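PDB 3RY7: ribokinase from Staphylococcus aureus, which catalyses the ATP- and magnesium-dependent phosphorylation of D-ribose at O-5, yielding D-ribose 5-phosphate, and is activated by monovalent cations. Local coordinates for residues A[91-96]-A[110-115]; A[10-15]-A[140-145]; A[60-65]-A[85-90]; A[14-19]-A[97-102]; A[147-152]-A[171-176]. All coordinates share one frame; numbering follows the deposited sequence.

In the fold
From the N terminus, segment 10-15 leads from the large sheet into the small four-stranded sheet and meets 140-145, so that contact 2 closes a long loop at the substrate site. Contact 4 starts from the same stretch, sharing Asp-14 and Gln-15, and pairs strand 12-18 with strand 95-101 of the small sheet. Contact 3 is nested within the loops of both and adds strand 87-89 to the edge of the large sheet within this chain. The hairpin contact 1 follows contact 3 in series, lies inside the loop of contact 2 and crosses contact 4, with which it shares strand 95-101. Contact 5 comes last, packing two helices against the large sheet.

Contact 1. Residues A[91-96]-A[110-115]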
# COMPACT_ATOMS: atom_id res chain seq x y z
N GLU A 91 2.11 2.50 -35.53
CA GLU A 91 0.74 2.41 -36.03
C GLU A 91 -0.30 2.94 -35.04
O GLU A 91 -1.38 3.40 -35.43
CB GLU A 91 0.43 0.94 -36.35
CG GLU A 91 -1.05 0.65 -36.69
CD GLU A 91 -1.28 -0.78 -37.19
OE1 GLU A 91 -2.42 -1.11 -37.60
OE2 GLU A 91 -0.31 -1.58 -37.16
N ALA A 92 0.01 2.84 -33.75
CA ALA A 92 -0.93 3.25 -32.72
C ALA A 92 -0.14 3.63 -31.48
O ALA A 92 0.99 3.20 -31.29
CB ALA A 92 -1.93 2.12 -32.39
N LYS A 93 -0.74 4.47 -30.64
CA LYS A 93 -0.15 4.79 -29.37
C LYS A 93 -0.29 3.58 -28.44
O LYS A 93 -1.09 2.68 -28.69
CB LYS A 93 -0.82 6.03 -28.80
CG LYS A 93 -0.64 7.25 -29.69
CD LYS A 93 -1.49 8.40 -29.19
CE LYS A 93 -2.95 7.98 -29.06
NZ LYS A 93 -3.74 8.20 -30.32
N THR A 94 0.52 3.53 -27.40
CA THR A 94 0.40 2.47 -26.42
C THR A 94 -1.01 2.40 -25.85
O THR A 94 -1.67 3.43 -25.68
CB THR A 94 1.41 2.64 -25.30
OG1 THR A 94 2.71 2.67 -25.89
CG2 THR A 94 1.31 1.49 -24.29
N GLY A 95 -1.49 1.19 -25.60
CA GLY A 95 -2.81 1.00 -25.01
C GLY A 95 -2.90 1.74 -23.68
O GLY A 95 -1.90 1.84 -22.97
N GLN A 96 -4.08 2.24 -23.36
CA GLN A 96 -4.28 3.04 -22.15
C GLN A 96 -5.66 2.83 -21.53
O GLN A 96 -6.65 2.55 -22.22
CB GLN A 96 -4.11 4.53 -22.47
CG GLN A 96 -2.71 4.86 -22.88
CD GLN A 96 -2.63 6.20 -23.57
OE1 GLN A 96 -3.03 7.22 -23.01
NE2 GLN A 96 -2.08 6.22 -24.78
N TYR A 110 -12.49 3.55 -18.85
CA TYR A 110 -12.50 3.44 -20.30
C TYR A 110 -11.18 2.84 -20.79
O TYR A 110 -10.11 3.20 -20.28
CB TYR A 110 -12.69 4.79 -20.97
CG TYR A 110 -13.94 5.51 -20.59
CD1 TYR A 110 -13.96 6.38 -19.51
CD2 TYR A 110 -15.10 5.36 -21.33
CE1 TYR A 110 -15.11 7.07 -19.18
CE2 TYR A 110 -16.25 6.03 -21.01
CZ TYR A 110 -16.26 6.89 -19.93
OH TYR A 110 -17.41 7.57 -19.60
N VAL A 111 -11.25 1.94 -21.77
CA VAL A 111 -10.06 1.27 -22.27
C VAL A 111 -9.82 1.60 -23.75
O VAL A 111 -10.70 1.47 -24.59
CB VAL A 111 -10.13 -0.26 -22.07
CG1 VAL A 111 -8.94 -0.94 -22.75
CG2 VAL A 111 -10.17 -0.61 -20.58
N TYR A 112 -8.61 2.06 -24.03
CA TYR A 112 -8.19 2.33 -25.39
C TYR A 112 -7.27 1.20 -25.79
O TYR A 112 -6.24 0.96 -25.14
CB TYR A 112 -7.45 3.67 -25.45
CG TYR A 112 -6.63 3.90 -26.70
CD1 TYR A 112 -7.24 4.02 -27.95
CD2 TYR A 112 -5.25 4.01 -26.63
CE1 TYR A 112 -6.47 4.25 -29.10
CE2 TYR A 112 -4.49 4.24 -27.74
CZ TYR A 112 -5.09 4.35 -28.97
OH TYR A 112 -4.28 4.58 -30.06
N GLY A 113 -7.68 0.47 -26.83
CA GLY A 113 -6.92 -0.69 -27.30
C GLY A 113 -5.52 -0.33 -27.74
O GLY A 113 -4.55 -0.99 -27.34
N GLY A 114 -5.41 0.71 -28.56
CA GLY A 114 -4.12 1.17 -29.05
C GLY A 114 -3.29 0.05 -29.66
O GLY A 114 -3.83 -0.82 -30.33
N ALA A 115 -1.98 0.08 -29.40
CA ALA A 115 -1.04 -0.91 -29.96
C ALA A 115 -1.44 -2.36 -29.68
O ALA A 115 -1.18 -3.24 -30.50
CB ALA A 115 0.38 -0.65 -29.45
O HOH W 1 -2.95 6.14 -32.53
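At the open end of the beta hairpin of strands 95-101 and 107-112, Gln-96 and Tyr-112 form an antiparallel hydrogen-bonded pair. Tyr-112 N makes the shorter bond, to Gln-96 O at 2.7 Å; Gln-96 N answers with a longer one to Tyr-112 O (3.1 Å). Past this pair the chain turns at two glycines, and Ala-115 N reaches Lys-93 O at 2.8 Å through a bent N-H (146°). CG of Tyr-112 is anti to its backbone N (chi1 164°), on the side of the following turn; Gly-114 N stands 3.5 Å above the ring plane, over its centre. At the ring edge lies Thr-94 O, 3.6 Å from Tyr-112 CE2. The same carbonyl accepts a bond from Gln-96 NE2, donated in the plane of the amide. Lys-93 crosses the tyrosine at about a right angle, and a water 3.1 Å from Lys-93 NZ joins it to Tyr-112 OH. Thr-94 OG1 turns to Asp-66 and to Gly-64 N, fastening the loop before strand 95-101 to both. Gly-95 bonds through its backbone to Val-13, which sets the hairpin beside strand 12-18; within this chain, strand 107-112 is outermost in the small sheet.

Contact 2. Residues A[10-15]-A[140-145]. With GOL (glycerol), chain B.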
# COMPACT_ATOMS: atom_id res chain seq x y z
N SER A 10 -1.99 -7.83 -23.27
CA SER A 10 -1.97 -6.38 -23.34
C SER A 10 -1.04 -5.72 -22.32
O SER A 10 -0.85 -6.22 -21.20
CB SER A 10 -3.38 -5.87 -23.11
OG SER A 10 -3.85 -6.27 -21.82
N THR A 11 -0.48 -4.59 -22.71
CA THR A 11 0.16 -3.68 -21.77
C THR A 11 -0.55 -2.35 -21.88
O THR A 11 -0.73 -1.82 -22.98
CB THR A 11 1.65 -3.50 -22.08
OG1 THR A 11 2.33 -4.74 -21.89
CG2 THR A 11 2.27 -2.45 -21.14
N ASN A 12 -1.00 -1.82 -20.73
CA ASN A 12 -1.73 -0.57 -20.70
C ASN A 12 -1.04 0.43 -19.78
O ASN A 12 -0.44 0.03 -18.79
CB ASN A 12 -3.15 -0.78 -20.16
CG ASN A 12 -4.11 -1.38 -21.18
OD1 ASN A 12 -3.86 -1.34 -22.39
ND2 ASN A 12 -5.23 -1.92 -20.69
N VAL A 13 -1.14 1.72 -20.09
CA VAL A 13 -0.82 2.72 -19.09
C VAL A 13 -2.14 3.20 -18.49
O VAL A 13 -2.96 3.80 -19.18
CB VAL A 13 0.01 3.88 -19.67
CG1 VAL A 13 0.23 4.95 -18.61
CG2 VAL A 13 1.34 3.35 -20.21
N ASP A 14 -2.36 2.89 -17.21
CA ASP A 14 -3.57 3.31 -16.51
C ASP A 14 -3.44 4.75 -15.99
O ASP A 14 -2.56 5.05 -15.21
CB ASP A 14 -3.84 2.38 -15.33
CG ASP A 14 -4.18 0.95 -15.75
OD1 ASP A 14 -4.39 0.68 -16.96
OD2 ASP A 14 -4.24 0.09 -14.85
N GLN A 15 -4.33 5.62 -16.45
CA GLN A 15 -4.40 6.97 -15.92
C GLN A 15 -5.48 7.13 -14.87
O GLN A 15 -6.66 7.16 -15.20
CB GLN A 15 -4.68 7.96 -17.02
CG GLN A 15 -3.55 8.92 -17.22
CD GLN A 15 -2.47 8.29 -18.05
OE1 GLN A 15 -1.30 8.30 -17.69
NE2 GLN A 15 -2.87 7.73 -19.17
N GLN A 140 -5.35 -13.25 -22.95
CA GLN A 140 -6.59 -12.58 -22.60
C GLN A 140 -7.13 -11.85 -23.80
O GLN A 140 -6.50 -11.79 -24.82
CB GLN A 140 -6.40 -11.60 -21.45
CG GLN A 140 -5.44 -12.02 -20.42
CD GLN A 140 -4.05 -11.83 -20.85
OE1 GLN A 140 -3.74 -10.94 -21.57
NE2 GLN A 140 -3.21 -12.70 -20.43
N LEU A 141 -8.30 -11.29 -23.67
CA LEU A 141 -8.94 -10.68 -24.83
C LEU A 141 -8.70 -9.17 -24.99
O LEU A 141 -9.49 -8.49 -25.64
CB LEU A 141 -10.45 -10.99 -24.82
CG LEU A 141 -10.83 -12.48 -24.84
CD1 LEU A 141 -12.33 -12.68 -24.82
CD2 LEU A 141 -10.23 -13.14 -26.08
N GLU A 142 -7.63 -8.64 -24.40
CA GLU A 142 -7.22 -7.24 -24.67
C GLU A 142 -6.25 -7.19 -25.86
O GLU A 142 -5.60 -6.17 -26.12
CB GLU A 142 -6.64 -6.58 -23.42
CG GLU A 142 -7.69 -6.46 -22.30
CD GLU A 142 -7.26 -5.60 -21.11
OE1 GLU A 142 -6.04 -5.53 -20.81
OE2 GLU A 142 -8.15 -5.01 -20.47
N VAL A 143 -6.20 -8.30 -26.59
CA VAL A 143 -5.39 -8.44 -27.78
C VAL A 143 -6.30 -9.14 -28.83
O VAL A 143 -7.32 -9.74 -28.45
CB VAL A 143 -4.12 -9.25 -27.40
CG1 VAL A 143 -3.95 -10.47 -28.23
CG2 VAL A 143 -2.87 -8.37 -27.37
N PRO A 144 -6.00 -9.01 -30.13
CA PRO A 144 -7.03 -9.47 -31.08
C PRO A 144 -7.12 -11.00 -31.17
O PRO A 144 -6.13 -11.71 -31.05
CB PRO A 144 -6.58 -8.87 -32.42
CG PRO A 144 -5.58 -7.80 -32.06
CD PRO A 144 -4.91 -8.29 -30.81
N ILE A 145 -8.33 -11.47 -31.36
CA ILE A 145 -8.59 -12.90 -31.49
C ILE A 145 -7.71 -13.63 -32.53
O ILE A 145 -7.16 -14.69 -32.22
CB ILE A 145 -10.10 -13.16 -31.70
CG1 ILE A 145 -10.82 -13.00 -30.35
CG2 ILE A 145 -10.36 -14.55 -32.32
CD1 ILE A 145 -12.31 -12.80 -30.47
C1 GOL B . -7.66 -2.92 -17.29
O1 GOL B . -7.13 -3.95 -18.12
C2 GOL B . -6.50 -2.09 -16.73
O2 GOL B . -5.92 -1.43 -17.85
C3 GOL B . -5.48 -3.07 -16.18
O3 GOL B . -5.15 -2.76 -14.84
O HOH W 2 -4.85 -9.52 -23.58
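Ser-10 OG donates a short hydrogen bond of 2.5 Å to Glu-142 OE1, using the anti lone pair of that oxygen. The serine hydroxyl reaches it because OG stands between its backbone N and carbonyl carbon (chi1 61°), and the two side chains meet closely, Ser-10 CB lying 3.4 Å from Glu-142 CB. The other carboxylate oxygen, Glu-142 OE2, accepts a bond of 2.8 Å from O1 of a glycerol that probably came from the crystallisation liquor. Across the same molecule, Asp-14 takes two further hydroxyls, glycerol O2 on OD1 (2.8 Å) and O3 on OD2 (3.0 Å). Asn-12, Asp-14 and Glu-142 belong to the substrate site of this PfkB-family kinase, so the hold of the two acids on glycerol is consistent with how sugar hydroxyls would be bound. Segment 10-15 is where the chain passes from the large sheet into strand 12-18 of the small one, while 140-145 is the loop between strand 136-140 and helix 145-157. In the next shell, Lys-42 N also bonds Glu-142 OE1, and Gly-43 N makes a weak bond to Ser-10 OG. A water donates to Gln-140 OE1 at 2.7 Å and accepts weak bonds from Ser-10 N and Glu-142 N. Gln-140 NE2 is itself tied to Gln-46 OE1, and farther along the loop Pro-144 takes the N-cap position of the helix.

Contact 3. Residues A[60-65]-A[85-90]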
# COMPACT_ATOMS: atom_id res chain seq x y z
N ILE A 60 4.74 -11.62 -24.61
CA ILE A 60 4.55 -11.14 -25.96
C ILE A 60 3.49 -10.07 -25.89
O ILE A 60 2.33 -10.35 -25.60
CB ILE A 60 4.09 -12.25 -26.92
CG1 ILE A 60 5.09 -13.41 -26.96
CG2 ILE A 60 3.92 -11.70 -28.30
CD1 ILE A 60 4.56 -14.62 -27.75
N THR A 61 3.88 -8.83 -26.13
CA THR A 61 2.95 -7.74 -25.99
C THR A 61 3.34 -6.69 -27.02
O THR A 61 4.47 -6.69 -27.51
CB THR A 61 2.97 -7.18 -24.54
OG1 THR A 61 1.86 -6.30 -24.34
CG2 THR A 61 4.27 -6.47 -24.26
N LYS A 62 2.40 -5.83 -27.38
CA LYS A 62 2.66 -4.82 -28.39
C LYS A 62 2.32 -3.43 -27.86
O LYS A 62 1.16 -3.13 -27.57
CB LYS A 62 1.86 -5.10 -29.66
CG LYS A 62 2.34 -4.34 -30.89
CD LYS A 62 1.51 -4.74 -32.11
CE LYS A 62 2.11 -4.23 -33.43
NZ LYS A 62 1.22 -4.64 -34.60
N ILE A 63 3.35 -2.60 -27.74
CA ILE A 63 3.17 -1.21 -27.34
C ILE A 63 3.52 -0.28 -28.49
O ILE A 63 3.92 -0.72 -29.58
CB ILE A 63 4.07 -0.86 -26.17
CG1 ILE A 63 5.53 -1.08 -26.54
CG2 ILE A 63 3.68 -1.70 -24.95
CD1 ILE A 63 6.49 -0.91 -25.37
N GLY A 64 3.35 1.01 -28.25
CA GLY A 64 3.65 1.99 -29.26
C GLY A 64 5.11 2.41 -29.19
O GLY A 64 5.90 1.87 -28.40
N THR A 65 5.47 3.39 -30.02
CA THR A 65 6.80 3.95 -30.02
C THR A 65 6.78 5.30 -29.29
O THR A 65 7.69 6.12 -29.45
CB THR A 65 7.32 4.12 -31.46
OG1 THR A 65 6.34 4.83 -32.24
CG2 THR A 65 7.57 2.74 -32.11
N TYR A 85 10.61 -10.43 -27.09
CA TYR A 85 9.57 -10.54 -28.09
C TYR A 85 8.55 -9.41 -28.02
O TYR A 85 7.56 -9.42 -28.75
CB TYR A 85 8.92 -11.92 -28.02
CG TYR A 85 9.93 -13.04 -28.23
CD1 TYR A 85 10.29 -13.44 -29.52
CD2 TYR A 85 10.57 -13.65 -27.15
CE1 TYR A 85 11.24 -14.45 -29.73
CE2 TYR A 85 11.51 -14.66 -27.35
CZ TYR A 85 11.84 -15.06 -28.64
OH TYR A 85 12.77 -16.05 -28.84
N ILE A 86 8.80 -8.42 -27.17
CA ILE A 86 7.92 -7.26 -27.13
C ILE A 86 8.04 -6.44 -28.41
O ILE A 86 9.14 -6.15 -28.88
CB ILE A 86 8.22 -6.36 -25.93
CG1 ILE A 86 7.91 -7.10 -24.63
CG2 ILE A 86 7.42 -5.06 -26.02
CD1 ILE A 86 8.26 -6.31 -23.40
N ILE A 87 6.89 -6.06 -28.97
CA ILE A 87 6.81 -5.37 -30.24
C ILE A 87 6.48 -3.89 -30.03
O ILE A 87 5.64 -3.57 -29.19
CB ILE A 87 5.70 -5.99 -31.10
CG1 ILE A 87 5.97 -7.48 -31.32
CG2 ILE A 87 5.55 -5.27 -32.44
CD1 ILE A 87 4.75 -8.33 -31.10
N LYS A 88 7.13 -3.01 -30.78
CA LYS A 88 6.78 -1.57 -30.76
C LYS A 88 6.32 -1.15 -32.13
O LYS A 88 6.92 -1.51 -33.13
CB LYS A 88 7.97 -0.70 -30.35
CG LYS A 88 8.52 -1.04 -28.98
CD LYS A 88 9.48 0.05 -28.48
CE LYS A 88 10.27 -0.42 -27.26
NZ LYS A 88 11.18 0.64 -26.73
N THR A 89 5.24 -0.39 -32.16
CA THR A 89 4.66 0.03 -33.42
C THR A 89 4.32 1.51 -33.39
O THR A 89 3.95 2.05 -32.34
CB THR A 89 3.39 -0.73 -33.74
OG1 THR A 89 2.91 -0.32 -35.02
CG2 THR A 89 2.30 -0.47 -32.69
N ALA A 90 4.45 2.16 -34.55
CA ALA A 90 4.11 3.57 -34.71
C ALA A 90 2.69 3.66 -35.25
O ALA A 90 2.14 4.73 -35.39
CB ALA A 90 5.07 4.25 -35.66
O HOH W 3 1.94 -2.68 -36.34
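Lys-62 NZ is gripped by three partners: a salt bridge to Asp-123, a bond to Thr-118 O, and a water at 2.7 Å. That water lies 2.9 Å from Thr-89 OG1 on the neighbouring strand, and Thr-89 OG1 also bonds Glu-91 N. The two strands, 56-64 and 87-89, are parallel neighbours joined through helix 70-78 in a beta-alpha-beta crossover, the second forming the edge of the large sheet within this chain. Fully extended, the lysine chain runs obliquely over Ile-87 and Thr-89, its CE resting 3.7 Å from Thr-89 CB. Beneath it the backbones bond alternately. Ile-87 N gives a nearly linear bond (178°) to Thr-61 O, Ile-87 O receives Ile-63 N at 2.9 Å, and Ile-63 O receives Thr-89 N. On the opposite face, Ile-63 has CG1 between its backbone N and carbonyl carbon (chi1 60°), which brings CG1 within 3.9 Å of Lys-88 CG, the two chains lying side by side. Ile-63 and Ile-86 both reach Leu-73 of the crossover helix. Thr-61 and Ile-86 likewise point the same way: Thr-61 OG1 bonds Gly-9 O and Thr-11 OG1, while Thr-61 CG2 touches Ile-86 CG1 at 3.7 Å.

Contact 4. Residues A[14-19]-A[97-102]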
# COMPACT_ATOMS: atom_id res chain seq x y z
N ASP A 14 -2.36 2.89 -17.21
CA ASP A 14 -3.57 3.31 -16.51
C ASP A 14 -3.44 4.75 -15.99
O ASP A 14 -2.56 5.05 -15.21
CB ASP A 14 -3.84 2.38 -15.33
CG ASP A 14 -4.18 0.95 -15.75
OD1 ASP A 14 -4.39 0.68 -16.96
OD2 ASP A 14 -4.24 0.09 -14.85
N GLN A 15 -4.33 5.62 -16.45
CA GLN A 15 -4.40 6.97 -15.92
C GLN A 15 -5.48 7.13 -14.87
O GLN A 15 -6.66 7.16 -15.20
CB GLN A 15 -4.68 7.96 -17.02
CG GLN A 15 -3.55 8.92 -17.22
CD GLN A 15 -2.47 8.29 -18.05
OE1 GLN A 15 -1.30 8.30 -17.69
NE2 GLN A 15 -2.87 7.73 -19.17
N PHE A 16 -5.06 7.27 -13.62
CA PHE A 16 -6.00 7.41 -12.51
C PHE A 16 -6.24 8.86 -12.10
O PHE A 16 -5.30 9.60 -11.78
CB PHE A 16 -5.47 6.64 -11.30
CG PHE A 16 -5.62 5.15 -11.43
CD1 PHE A 16 -6.75 4.52 -10.94
CD2 PHE A 16 -4.62 4.39 -12.03
CE1 PHE A 16 -6.90 3.14 -11.05
CE2 PHE A 16 -4.75 3.01 -12.14
CZ PHE A 16 -5.90 2.39 -11.64
N LEU A 17 -7.51 9.26 -12.12
CA LEU A 17 -7.95 10.55 -11.58
C LEU A 17 -8.84 10.30 -10.36
O LEU A 17 -9.94 9.77 -10.49
CB LEU A 17 -8.75 11.30 -12.62
CG LEU A 17 -9.13 12.75 -12.28
CD1 LEU A 17 -7.89 13.62 -12.28
CD2 LEU A 17 -10.16 13.28 -13.27
N THR A 18 -8.36 10.68 -9.18
CA THR A 18 -9.16 10.50 -7.97
C THR A 18 -10.00 11.74 -7.72
O THR A 18 -9.47 12.82 -7.50
CB THR A 18 -8.30 10.24 -6.74
OG1 THR A 18 -7.45 9.11 -6.98
CG2 THR A 18 -9.18 9.95 -5.54
N VAL A 19 -11.31 11.57 -7.77
CA VAL A 19 -12.23 12.63 -7.41
C VAL A 19 -12.91 12.29 -6.08
O VAL A 19 -12.63 11.25 -5.46
CB VAL A 19 -13.29 12.85 -8.50
CG1 VAL A 19 -12.61 13.00 -9.85
CG2 VAL A 19 -14.27 11.69 -8.52
N ALA A 97 -5.72 2.98 -20.21
CA ALA A 97 -7.00 3.00 -19.52
C ALA A 97 -7.16 4.30 -18.74
O ALA A 97 -6.21 4.79 -18.10
CB ALA A 97 -7.13 1.79 -18.59
N PHE A 98 -8.35 4.86 -18.81
CA PHE A 98 -8.66 6.10 -18.12
C PHE A 98 -9.69 5.80 -17.04
O PHE A 98 -10.85 5.49 -17.32
CB PHE A 98 -9.14 7.13 -19.14
CG PHE A 98 -8.24 7.21 -20.36
CD1 PHE A 98 -8.55 6.53 -21.52
CD2 PHE A 98 -7.05 7.95 -20.31
CE1 PHE A 98 -7.72 6.60 -22.64
CE2 PHE A 98 -6.21 8.03 -21.43
CZ PHE A 98 -6.54 7.35 -22.59
N ILE A 99 -9.22 5.87 -15.80
CA ILE A 99 -9.97 5.41 -14.64
C ILE A 99 -10.26 6.54 -13.65
O ILE A 99 -9.33 7.15 -13.09
CB ILE A 99 -9.16 4.31 -13.92
CG1 ILE A 99 -8.88 3.15 -14.90
CG2 ILE A 99 -9.90 3.81 -12.70
CD1 ILE A 99 -7.81 2.18 -14.42
N THR A 100 -11.54 6.83 -13.43
CA THR A 100 -11.92 7.83 -12.45
C THR A 100 -12.41 7.15 -11.17
O THR A 100 -13.41 6.44 -11.19
CB THR A 100 -13.03 8.75 -12.98
OG1 THR A 100 -12.68 9.21 -14.29
CG2 THR A 100 -13.23 9.96 -12.06
N VAL A 101 -11.68 7.36 -10.07
CA VAL A 101 -12.04 6.83 -8.76
C VAL A 101 -12.79 7.87 -7.92
O VAL A 101 -12.40 9.03 -7.87
CB VAL A 101 -10.78 6.47 -7.98
CG1 VAL A 101 -11.14 5.73 -6.71
CG2 VAL A 101 -9.84 5.66 -8.84
N ASN A 102 -13.86 7.47 -7.24
CA ASN A 102 -14.50 8.39 -6.28
C ASN A 102 -14.11 8.13 -4.83
O ASN A 102 -13.28 7.25 -4.54
CB ASN A 102 -16.02 8.48 -6.48
CG ASN A 102 -16.75 7.17 -6.19
OD1 ASN A 102 -16.20 6.24 -5.59
ND2 ASN A 102 -18.01 7.11 -6.60
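Phe-16 and Ile-99 form the tightly packed part of this contact, on the face of the small sheet that also carries Asp-14, Ala-97 and Val-101. Ile-99 lies alongside the phenylalanine, its CB over one face of the ring in a CH-pi contact 4.2 Å from the centroid. Its CD1 reaches farther out, to 3.4 Å from Phe-16 CZ. At the ring edge, Val-101 CG2 lies in the ring plane, 3.9 Å from Phe-16 CD1. Strands 12-18 and 95-101 run parallel beneath, in the small sheet that lids the substrate site in this family. Five backbone bonds join them, donors drawn from both strands in turn, beginning with a short one of 2.6 Å from Gln-15 N to Ala-97 O. The other face is looser. There Gln-15 and Phe-98 merely lie side by side, Gln-15 NE2 4.0 Å from Phe-98 CE2, with amide and ring planes 38° apart. Just past the end of strand 12-18, Val-19 CG1 touches Thr-100 CG2 at 3.8 Å. The packed face itself opens to solvent at Thr-18, while its Phe-16 ring makes a cation-pi contact with Lys-288 of the second subunit. Toward the sugar pocket, Asp-14 OD1 rests 3.4 Å from Ala-97 CB, with Ile-99 CD1 near Asp-14 CG. These two methyl groups offer Asp-14 no polar partner; both its oxygens bond glycerol instead, consistent with a role in binding sugar hydroxyls.

Contact 5. Residues A[147-152]-A[171-176]; sequences AIISAF and ALPNEL
The Phe-152 ring meets Leu-176 obliquely, the leucine methyl CD1 lying 3.6 Å from Phe-152 CD1, while one face of the ring is covered from within its own helix by Ile-148 CG2, 3.8 Å above the plane and over the centre. Phe-152 sits on helix 145-157, which links strands 136-140 and 161-165 in a beta-alpha-beta unit of the large sheet; the short helix 174-177 follows the second of these strands. CG of Leu-176 is anti to its backbone N (chi1 174°), beside the carbonyl carbon. The leucine CD1 rests beside the stacked pair, 3.9 Å from Ile-148 CG2. All three side chains continue into the sheet: Phe-152 touches Val-137, Ala-139 and Leu-164, Ile-148 touches Ala-139, and Leu-176 also reaches Leu-164. Ile-149 carries the largest share of the contact on its helix. Its CG1 packs 3.7 Å from Leu-176 CB, and its CD1 extends to the ring of Pro-173, the N-cap residue of the short helix. The contact is apolar throughout this part, plain helix-to-helix packing, with the Ile-148 side chain about 8 Å from that of Glu-142 in the substrate site. At the outer margin Glu-175 comes across Ile-149 at about a right angle, its chain extended beyond CG. The aliphatic CG lies against Ile-149 CD1, and the carboxylate oxygen OE1 of Glu-175 ends 3.5 Å from Ile-149 CG2.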
# COMPACT_ATOMS: atom_id res chain seq x y z
N ALA A 147 -4.74 -12.97 -33.44
CA ALA A 147 -3.42 -13.16 -32.85
C ALA A 147 -3.42 -14.32 -31.86
O ALA A 147 -2.45 -15.09 -31.79
CB ALA A 147 -2.92 -11.88 -32.17
N ILE A 148 -4.48 -14.42 -31.06
CA ILE A 148 -4.56 -15.48 -30.07
C ILE A 148 -4.69 -16.86 -30.76
O ILE A 148 -4.03 -17.81 -30.37
CB ILE A 148 -5.73 -15.26 -29.08
CG1 ILE A 148 -5.57 -13.93 -28.30
CG2 ILE A 148 -5.81 -16.43 -28.09
CD1 ILE A 148 -6.79 -13.56 -27.52
N ILE A 149 -5.53 -16.93 -31.78
CA ILE A 149 -5.69 -18.17 -32.56
C ILE A 149 -4.34 -18.65 -33.07
O ILE A 149 -3.98 -19.83 -32.95
CB ILE A 149 -6.67 -17.98 -33.72
CG1 ILE A 149 -8.10 -17.87 -33.20
CG2 ILE A 149 -6.57 -19.14 -34.70
CD1 ILE A 149 -9.11 -17.47 -34.27
N SER A 150 -3.55 -17.73 -33.59
CA SER A 150 -2.28 -18.12 -34.19
C SER A 150 -1.28 -18.64 -33.14
O SER A 150 -0.52 -19.59 -33.39
CB SER A 150 -1.71 -16.97 -35.02
OG SER A 150 -0.39 -16.67 -34.61
N ALA A 151 -1.29 -18.02 -31.95
CA ALA A 151 -0.42 -18.45 -30.87
C ALA A 151 -0.85 -19.82 -30.33
O ALA A 151 -0.02 -20.66 -29.98
CB ALA A 151 -0.39 -17.41 -29.76
N PHE A 152 -2.17 -20.04 -30.28
CA PHE A 152 -2.72 -21.30 -29.76
C PHE A 152 -2.54 -22.44 -30.78
O PHE A 152 -2.41 -23.60 -30.39
CB PHE A 152 -4.19 -21.12 -29.37
CG PHE A 152 -4.41 -20.45 -28.02
CD1 PHE A 152 -5.69 -20.38 -27.46
CD2 PHE A 152 -3.33 -19.92 -27.31
CE1 PHE A 152 -5.90 -19.76 -26.20
CE2 PHE A 152 -3.52 -19.31 -26.05
CZ PHE A 152 -4.81 -19.23 -25.50
N ALA A 171 -17.76 -12.58 -27.68
CA ALA A 171 -18.04 -13.82 -28.38
C ALA A 171 -16.77 -14.35 -29.04
O ALA A 171 -15.98 -13.58 -29.59
CB ALA A 171 -19.13 -13.59 -29.42
N LEU A 172 -16.58 -15.66 -28.97
CA LEU A 172 -15.41 -16.30 -29.58
C LEU A 172 -15.84 -17.19 -30.74
O LEU A 172 -16.90 -17.82 -30.69
CB LEU A 172 -14.67 -17.12 -28.53
CG LEU A 172 -14.45 -16.45 -27.17
CD1 LEU A 172 -13.74 -17.39 -26.24
CD2 LEU A 172 -13.65 -15.15 -27.33
N PRO A 173 -15.03 -17.25 -31.81
CA PRO A 173 -15.28 -18.17 -32.91
C PRO A 173 -14.78 -19.58 -32.58
O PRO A 173 -13.88 -19.75 -31.76
CB PRO A 173 -14.45 -17.58 -34.06
CG PRO A 173 -13.28 -16.94 -33.36
CD PRO A 173 -13.85 -16.39 -32.06
N ASN A 174 -15.36 -20.58 -33.25
CA ASN A 174 -15.00 -21.97 -33.00
C ASN A 174 -13.52 -22.20 -33.28
O ASN A 174 -12.87 -23.00 -32.61
CB ASN A 174 -15.85 -22.91 -33.86
CG ASN A 174 -17.33 -22.79 -33.54
OD1 ASN A 174 -17.70 -22.36 -32.44
ND2 ASN A 174 -18.18 -23.16 -34.50
N GLU A 175 -13.01 -21.48 -34.28
CA GLU A 175 -11.60 -21.55 -34.63
C GLU A 175 -10.71 -21.34 -33.39
O GLU A 175 -9.60 -21.88 -33.31
CB GLU A 175 -11.29 -20.54 -35.73
CG GLU A 175 -9.91 -20.68 -36.37
CD GLU A 175 -9.70 -19.66 -37.49
OE1 GLU A 175 -8.60 -19.06 -37.57
OE2 GLU A 175 -10.65 -19.46 -38.30
N LEU A 176 -11.19 -20.55 -32.43
CA LEU A 176 -10.44 -20.32 -31.20
C LEU A 176 -10.87 -21.29 -30.11
O LEU A 176 -10.04 -21.87 -29.41
CB LEU A 176 -10.60 -18.87 -30.70
CG LEU A 176 -9.93 -18.59 -29.33
CD1 LEU A 176 -8.46 -18.97 -29.32
CD2 LEU A 176 -10.10 -17.14 -28.89